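Local coordinates for Sodium/calcium exchanger regulatory protein 1 (Loligo pealei, PDB 3PPT) that binds and may transport fatty acids such as palmitoleate, and when phosphorylated stimulates the optic nerve sodium/calcium exchanger of squid, at residues A[116-119]-A[120-123]. Residues are numbered along the deposited sequence; the frame is centred on the assembly and turned at random.
Sequences LKVN and DVVC
Val118 and Val121 stand side by side as a hydrogen-bonded antiparallel pair and frame a type II' beta turn, a two-residue hairpin loop with Asn119 and Asp120 at its corners. Asn119 takes the first corner at phi 47° and psi -122°. Two bonds close the turn: Val121 N reaches Val118 O at 2.7 Å, and Val118 N returns to Val121 O at 3.1 Å, each donor tilted from the carbonyl plane. One rung on, Leu116 and Cys123 repeat the pattern with both donors in the carbonyl planes, Leu116 N meeting Cys123 O at 2.8 Å. A water donates to Asn119 O and Val121 O, so the latter receives two bonds.

Lys117 belongs to the non-hydrogen-bonded pair with Val122, on the exposed face. Its CB passes 3.9 Å from Val121 O; CG then sits beside both methyls of Val122, 4.0 Å from CG2; and CE runs past CG1 of the same valine. In the conformer described, the chain stays extended beyond CG and takes NZ beyond Val122.

On the opposite face, Leu116 CD1 meets Cys123 SG at 3.8 Å, and Val118 CG1 lies against Val121 CB. Leu116 also touches the bound palmitoleic acid, while Tyr19 and Ala22 of helix 16-23 pack on Val118. The hairpin joining strands 111-118 and 121-130 is thus two-sided: one face turns inward in the fatty-acid-binding barrel, Leu116 reaching the lipid while Val118 and Cys123 pack against helix 16-23, and outside the aliphatic part of a lysine lies along one side of Val122, covering it in part.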
loop_
_atom_site.group_PDB
_atom_site.type_symbol
_atom_site.label_atom_id
_atom_site.label_comp_id
_atom_site.label_asym_id
_atom_site.label_seq_id
_atom_site.Cartn_x
_atom_site.Cartn_y
_atom_site.Cartn_z
ATOM N N LEU A 116 -7.117 0.577 3.094
ATOM C CA LEU A 116 -6.582 -0.611 3.742
ATOM C C LEU A 116 -7.654 -1.182 4.641
ATOM O O LEU A 116 -8.151 -0.491 5.532
ATOM C CB LEU A 116 -5.339 -0.276 4.572
ATOM C CG LEU A 116 -4.162 0.370 3.822
ATOM C CD1 LEU A 116 -4.307 1.878 3.750
ATOM C CD2 LEU A 116 -2.837 -0.003 4.481
ATOM N N LYS A 117 -8.014 -2.440 4.417
ATOM C CA LYS A 117 -9.055 -3.079 5.218
ATOM C C LYS A 117 -8.562 -4.358 5.885
ATOM O O LYS A 117 -7.961 -5.219 5.240
ATOM C CB LYS A 117 -10.289 -3.385 4.366
ATOM C CG LYS A 117 -10.967 -2.157 3.790
ATOM C CD LYS A 117 -12.227 -2.536 3.026
ATOM C CE LYS A 117 -12.810 -1.346 2.282
ATOM N NZ LYS A 117 -14.003 -1.734 1.473
ATOM N N VAL A 118 -8.823 -4.472 7.183
ATOM C CA VAL A 118 -8.474 -5.665 7.941
ATOM C C VAL A 118 -9.581 -5.858 8.959
ATOM O O VAL A 118 -9.982 -4.905 9.623
ATOM C CB VAL A 118 -7.094 -5.544 8.645
ATOM C CG1 VAL A 118 -7.032 -4.340 9.567
ATOM C CG2 VAL A 118 -6.766 -6.821 9.405
ATOM N N ASN A 119 -10.099 -7.080 9.060
ATOM C CA ASN A 119 -11.206 -7.354 9.955
ATOM C C ASN A 119 -12.274 -6.285 9.765
ATOM O O ASN A 119 -12.733 -6.072 8.648
ATOM C CB ASN A 119 -10.709 -7.432 11.399
ATOM C CG ASN A 119 -9.706 -8.552 11.602
ATOM O OD1 ASN A 119 -9.770 -9.581 10.929
ATOM N ND2 ASN A 119 -8.768 -8.355 12.524
ATOM N N ASP A 120 -12.619 -5.566 10.827
ATOM C CA ASP A 120 -13.635 -4.526 10.717
ATOM C C ASP A 120 -13.090 -3.109 10.596
ATOM O O ASP A 120 -13.845 -2.142 10.695
ATOM C CB ASP A 120 -14.577 -4.609 11.908
ATOM C CG ASP A 120 -15.242 -5.943 12.003
ATOM O OD1 ASP A 120 -16.029 -6.262 11.087
ATOM O OD2 ASP A 120 -14.961 -6.672 12.974
ATOM N N VAL A 121 -11.788 -2.990 10.378
ATOM C CA VAL A 121 -11.139 -1.693 10.316
ATOM C C VAL A 121 -10.982 -1.270 8.863
ATOM O O VAL A 121 -10.598 -2.076 8.008
ATOM C CB VAL A 121 -9.748 -1.742 10.975
ATOM C CG1 VAL A 121 -8.977 -0.453 10.704
ATOM C CG2 VAL A 121 -9.878 -1.989 12.463
ATOM N N VAL A 122 -11.300 -0.009 8.588
ATOM C CA VAL A 122 -11.028 0.583 7.287
ATOM C C VAL A 122 -10.168 1.816 7.491
ATOM O O VAL A 122 -10.480 2.672 8.323
ATOM C CB VAL A 122 -12.315 0.980 6.538
ATOM C CG1 VAL A 122 -11.974 1.523 5.156
ATOM C CG2 VAL A 122 -13.271 -0.210 6.436
ATOM N N CYS A 123 -9.068 1.881 6.749
ATOM C CA CYS A 123 -8.158 3.013 6.820
ATOM C C CYS A 123 -8.057 3.625 5.434
ATOM O O CYS A 123 -7.958 2.902 4.441
ATOM C CB CYS A 123 -6.785 2.545 7.319
ATOM S SG CYS A 123 -5.402 3.666 6.972
HETATM O O HOH W 1 -12.575 -3.830 7.059
#